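Long-range contact in 33 kDa chaperonin (Thermotoga maritima, PDB 1VQ0), which probably acts as a redox-regulated molecular chaperone that keeps thermally unfolding and oxidatively damaged proteins from aggregating irreversibly: residues Y46-G58 against I168-G182. Residues are numbered along the deposited sequence; the frame is centred on the assembly and turned at random.
Sequences YLATVVLGRALIG and IGVLVDSDGVKIAGG
Helix 46-58 packs across a beta hairpin, its axis 7.8 Å from that of strand 168-173 and running roughly antiparallel to it at 142°, so that Y46, V50 and R54 follow V172, V170 and I168 in turn. I168, V170 and V172, every second residue of the strand, point toward the helix, and beta-branched side chains suit the extended backbone there. V170 sets CG2 against the backbone of G53, 3.8 Å from its C atom; a side chain at G53 would collide with that methyl. I57 reaches down to the hairpin: with CG1 anti to the carbonyl carbon (chi1 -66°), its CD1 lies 3.6 Å from V170 CG2 and 3.5 Å from G181 N, and its CG2 packs on I168. Were I57 cut back to an alanine, the loss of CD1 and CG2 would probably leave a gap between I168, V170 and A180-G181. R54 lays its aliphatic CG 3.7 Å from I168 CG2, while NE donates to a water that also accepts from V170 N, and NH1 pairs with E147. At the other end, the Y46 ring meets V172 CG2 edge-on, in plane, and its OH comes 3.3 Å from S174 CA, in the type I turn D173-G176. This is helix-on-sheet packing at the margin of the large mixed sheet of the Hsp33 fold, with 164-173 one of its two outermost strands within the chain.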
loop_
_atom_site.group_PDB
_atom_site.type_symbol
_atom_site.label_atom_id
_atom_site.label_comp_id
_atom_site.label_asym_id
_atom_site.label_seq_id
_atom_site.Cartn_x
_atom_site.Cartn_y
_atom_site.Cartn_z
ATOM N N TYR A 46 -26.131 16.642 1.577
ATOM C CA TYR A 46 -25.314 17.563 2.375
ATOM C C TYR A 46 -24.108 16.844 3.011
ATOM O O TYR A 46 -22.983 17.264 2.914
ATOM C CB TYR A 46 -26.150 18.267 3.445
ATOM C CG TYR A 46 -27.225 19.175 2.898
ATOM C CD1 TYR A 46 -26.898 20.219 2.048
ATOM C CD2 TYR A 46 -28.576 18.978 3.216
ATOM C CE1 TYR A 46 -27.851 21.056 1.532
ATOM C CE2 TYR A 46 -29.558 19.822 2.723
ATOM C CZ TYR A 46 -29.189 20.858 1.866
ATOM O OH TYR A 46 -30.120 21.727 1.320
ATOM N N LEU A 47 -24.360 15.717 3.637
ATOM C CA LEU A 47 -23.284 15.039 4.293
ATOM C C LEU A 47 -22.184 14.557 3.299
ATOM O O LEU A 47 -21.018 14.667 3.569
ATOM C CB LEU A 47 -23.866 13.877 5.113
ATOM C CG LEU A 47 -22.870 12.915 5.721
ATOM C CD1 LEU A 47 -21.929 13.664 6.704
ATOM C CD2 LEU A 47 -23.612 11.758 6.378
ATOM N N ALA A 48 -22.607 13.995 2.162
ATOM C CA ALA A 48 -21.700 13.474 1.151
ATOM C C ALA A 48 -20.943 14.611 0.482
ATOM O O ALA A 48 -19.800 14.439 0.103
ATOM C CB ALA A 48 -22.464 12.702 0.112
ATOM N N THR A 49 -21.564 15.771 0.417
ATOM C CA THR A 49 -20.870 17.007 -0.028
ATOM C C THR A 49 -19.677 17.315 0.897
ATOM O O THR A 49 -18.575 17.605 0.451
ATOM C CB THR A 49 -21.856 18.194 -0.049
ATOM O OG1 THR A 49 -22.928 17.951 -0.974
ATOM C CG2 THR A 49 -21.172 19.460 -0.576
ATOM N N VAL A 50 -19.887 17.210 2.209
ATOM C CA VAL A 50 -18.842 17.603 3.142
ATOM C C VAL A 50 -17.718 16.542 3.126
ATOM O O VAL A 50 -16.544 16.867 3.145
ATOM C CB VAL A 50 -19.451 17.833 4.560
ATOM C CG1 VAL A 50 -18.349 17.998 5.640
ATOM C CG2 VAL A 50 -20.343 19.056 4.553
ATOM N N VAL A 51 -18.102 15.265 3.082
ATOM C CA VAL A 51 -17.125 14.174 3.113
ATOM C C VAL A 51 -16.237 14.183 1.858
ATOM O O VAL A 51 -15.013 14.210 1.943
ATOM C CB VAL A 51 -17.826 12.785 3.231
ATOM C CG1 VAL A 51 -16.776 11.655 3.256
ATOM C CG2 VAL A 51 -18.638 12.693 4.498
ATOM N N LEU A 52 -16.872 14.145 0.695
ATOM C CA LEU A 52 -16.161 14.279 -0.567
ATOM C C LEU A 52 -15.397 15.608 -0.710
ATOM O O LEU A 52 -14.301 15.619 -1.210
ATOM C CB LEU A 52 -17.079 14.036 -1.742
ATOM C CG LEU A 52 -16.425 13.985 -3.151
ATOM C CD1 LEU A 52 -15.214 13.049 -3.203
ATOM C CD2 LEU A 52 -17.391 13.596 -4.250
ATOM N N GLY A 53 -16.008 16.712 -0.284
ATOM C CA GLY A 53 -15.387 18.017 -0.362
ATOM C C GLY A 53 -14.072 18.057 0.410
ATOM O O GLY A 53 -13.064 18.550 -0.071
ATOM N N ARG A 54 -14.067 17.507 1.600
ATOM C CA ARG A 54 -12.878 17.507 2.383
ATOM C C ARG A 54 -11.768 16.717 1.711
ATOM O O ARG A 54 -10.581 17.128 1.752
ATOM C CB ARG A 54 -13.114 16.900 3.734
ATOM C CG ARG A 54 -13.871 17.788 4.757
ATOM C CD ARG A 54 -13.698 17.253 6.201
ATOM N NE ARG A 54 -14.667 17.840 7.110
ATOM C CZ ARG A 54 -14.826 17.470 8.381
ATOM N NH1 ARG A 54 -14.076 16.517 8.890
ATOM N NH2 ARG A 54 -15.743 18.041 9.140
ATOM N N ALA A 55 -12.172 15.603 1.097
ATOM C CA ALA A 55 -11.268 14.726 0.410
ATOM C C ALA A 55 -10.678 15.398 -0.862
ATOM O O ALA A 55 -9.446 15.351 -1.044
ATOM C CB ALA A 55 -11.919 13.423 0.085
ATOM N N LEU A 56 -11.558 16.058 -1.655
ATOM C CA LEU A 56 -11.165 16.881 -2.809
ATOM C C LEU A 56 -10.214 18.006 -2.395
ATOM O O LEU A 56 -9.241 18.256 -3.057
ATOM C CB LEU A 56 -12.386 17.494 -3.522
ATOM C CG LEU A 56 -13.328 16.511 -4.185
ATOM C CD1 LEU A 56 -14.644 17.150 -4.723
ATOM C CD2 LEU A 56 -12.554 15.825 -5.322
ATOM N N ILE A 57 -10.511 18.681 -1.295
ATOM C CA ILE A 57 -9.603 19.738 -0.787
ATOM C C ILE A 57 -8.214 19.124 -0.492
ATOM O O ILE A 57 -7.203 19.622 -0.958
ATOM C CB ILE A 57 -10.197 20.427 0.449
ATOM C CG1 ILE A 57 -11.471 21.200 0.034
ATOM C CG2 ILE A 57 -9.191 21.369 1.127
ATOM C CD1 ILE A 57 -12.449 21.468 1.189
ATOM N N GLY A 58 -8.210 18.035 0.268
ATOM C CA GLY A 58 -7.002 17.238 0.543
ATOM C C GLY A 58 -6.179 16.989 -0.694
ATOM O O GLY A 58 -5.030 17.380 -0.753
ATOM N N ILE A 168 -9.027 21.661 7.114
ATOM C CA ILE A 168 -9.968 21.516 5.996
ATOM C C ILE A 168 -11.399 21.712 6.470
ATOM O O ILE A 168 -11.775 21.211 7.529
ATOM C CB ILE A 168 -9.840 20.085 5.329
ATOM C CG1 ILE A 168 -8.455 19.833 4.714
ATOM C CG2 ILE A 168 -10.894 19.926 4.238
ATOM C CD1 ILE A 168 -8.261 18.419 4.201
ATOM N N GLY A 169 -12.205 22.423 5.678
ATOM C CA GLY A 169 -13.589 22.756 6.057
ATOM C C GLY A 169 -14.444 22.946 4.823
ATOM O O GLY A 169 -13.993 23.498 3.801
ATOM N N VAL A 170 -15.674 22.447 4.891
ATOM C CA VAL A 170 -16.674 22.643 3.854
ATOM C C VAL A 170 -17.979 23.122 4.537
ATOM O O VAL A 170 -18.489 22.438 5.384
ATOM C CB VAL A 170 -16.984 21.344 3.125
ATOM C CG1 VAL A 170 -18.233 21.518 2.296
ATOM C CG2 VAL A 170 -15.812 20.910 2.259
ATOM N N LEU A 171 -18.452 24.309 4.172
ATOM C CA LEU A 171 -19.769 24.845 4.573
ATOM C C LEU A 171 -20.702 24.862 3.353
ATOM O O LEU A 171 -20.449 25.480 2.325
ATOM C CB LEU A 171 -19.633 26.248 5.135
ATOM C CG LEU A 171 -20.848 26.878 5.766
ATOM C CD1 LEU A 171 -21.166 26.151 7.097
ATOM C CD2 LEU A 171 -20.667 28.398 6.011
ATOM N N VAL A 172 -21.788 24.136 3.519
ATOM C CA VAL A 172 -22.819 23.922 2.526
ATOM C C VAL A 172 -24.234 24.205 3.167
ATOM O O VAL A 172 -24.478 23.817 4.315
ATOM C CB VAL A 172 -22.766 22.453 2.114
ATOM C CG1 VAL A 172 -23.185 21.547 3.320
ATOM C CG2 VAL A 172 -23.670 22.230 0.899
ATOM N N ASP A 173 -25.131 24.888 2.439
ATOM C CA ASP A 173 -26.582 25.000 2.802
ATOM C C ASP A 173 -27.440 24.797 1.567
ATOM O O ASP A 173 -26.944 24.255 0.588
ATOM C CB ASP A 173 -26.897 26.337 3.511
ATOM C CG ASP A 173 -26.417 27.547 2.740
ATOM O OD1 ASP A 173 -26.645 27.589 1.504
ATOM O OD2 ASP A 173 -25.825 28.519 3.300
ATOM N N SER A 174 -28.705 25.257 1.596
ATOM C CA SER A 174 -29.696 24.928 0.573
ATOM C C SER A 174 -29.469 25.659 -0.738
ATOM O O SER A 174 -30.004 25.270 -1.763
ATOM C CB SER A 174 -31.133 25.185 1.107
ATOM O OG SER A 174 -31.373 26.547 1.496
ATOM N N ASP A 175 -28.688 26.738 -0.696
ATOM C CA ASP A 175 -28.200 27.414 -1.911
ATOM C C ASP A 175 -26.868 26.819 -2.398
ATOM O O ASP A 175 -26.307 27.290 -3.385
ATOM C CB ASP A 175 -27.980 28.913 -1.639
ATOM C CG ASP A 175 -29.244 29.618 -1.145
ATOM O OD1 ASP A 175 -30.356 29.231 -1.581
ATOM O OD2 ASP A 175 -29.206 30.562 -0.310
ATOM N N GLY A 176 -26.335 25.846 -1.665
ATOM C CA GLY A 176 -25.159 25.095 -2.108
ATOM C C GLY A 176 -23.938 25.396 -1.260
ATOM O O GLY A 176 -24.048 25.911 -0.124
ATOM N N VAL A 177 -22.780 25.064 -1.837
ATOM C CA VAL A 177 -21.527 25.187 -1.150
ATOM C C VAL A 177 -21.137 26.648 -0.997
ATOM O O VAL A 177 -21.041 27.381 -1.987
ATOM C CB VAL A 177 -20.401 24.430 -1.820
ATOM C CG1 VAL A 177 -19.140 24.513 -0.894
ATOM C CG2 VAL A 177 -20.768 22.986 -1.998
ATOM N N LYS A 178 -20.874 27.023 0.247
ATOM C CA LYS A 178 -20.483 28.379 0.624
ATOM C C LYS A 178 -18.980 28.558 0.886
ATOM O O LYS A 178 -18.389 29.590 0.568
ATOM C CB LYS A 178 -21.301 28.811 1.827
ATOM C CG LYS A 178 -22.830 28.783 1.571
ATOM C CD LYS A 178 -23.226 29.606 0.308
ATOM C CE LYS A 178 -24.722 29.553 0.030
ATOM N NZ LYS A 178 -25.503 30.329 1.067
ATOM N N ILE A 179 -18.367 27.559 1.459
ATOM C CA ILE A 179 -16.921 27.544 1.678
ATOM C C ILE A 179 -16.492 26.098 1.489
ATOM O O ILE A 179 -17.143 25.220 1.981
ATOM C CB ILE A 179 -16.627 27.972 3.134
ATOM C CG1 ILE A 179 -17.011 29.442 3.327
ATOM C CG2 ILE A 179 -15.195 27.617 3.518
ATOM C CD1 ILE A 179 -16.623 30.016 4.662
ATOM N N ALA A 180 -15.398 25.898 0.772
ATOM C CA ALA A 180 -14.736 24.637 0.600
ATOM C C ALA A 180 -13.236 24.971 0.420
ATOM O O ALA A 180 -12.763 25.280 -0.686
ATOM C CB ALA A 180 -15.271 23.940 -0.605
ATOM N N GLY A 181 -12.511 24.973 1.532
ATOM C CA GLY A 181 -11.128 25.381 1.529
ATOM C C GLY A 181 -10.305 24.747 2.612
ATOM O O GLY A 181 -10.796 23.992 3.445
ATOM N N GLY A 182 -9.007 25.011 2.556
ATOM C CA GLY A 182 -8.155 24.558 3.633
ATOM C C GLY A 182 -6.704 24.854 3.409
ATOM O O GLY A 182 -6.320 25.506 2.433
HETATM O O HOH W 1 -16.089 20.675 7.258
#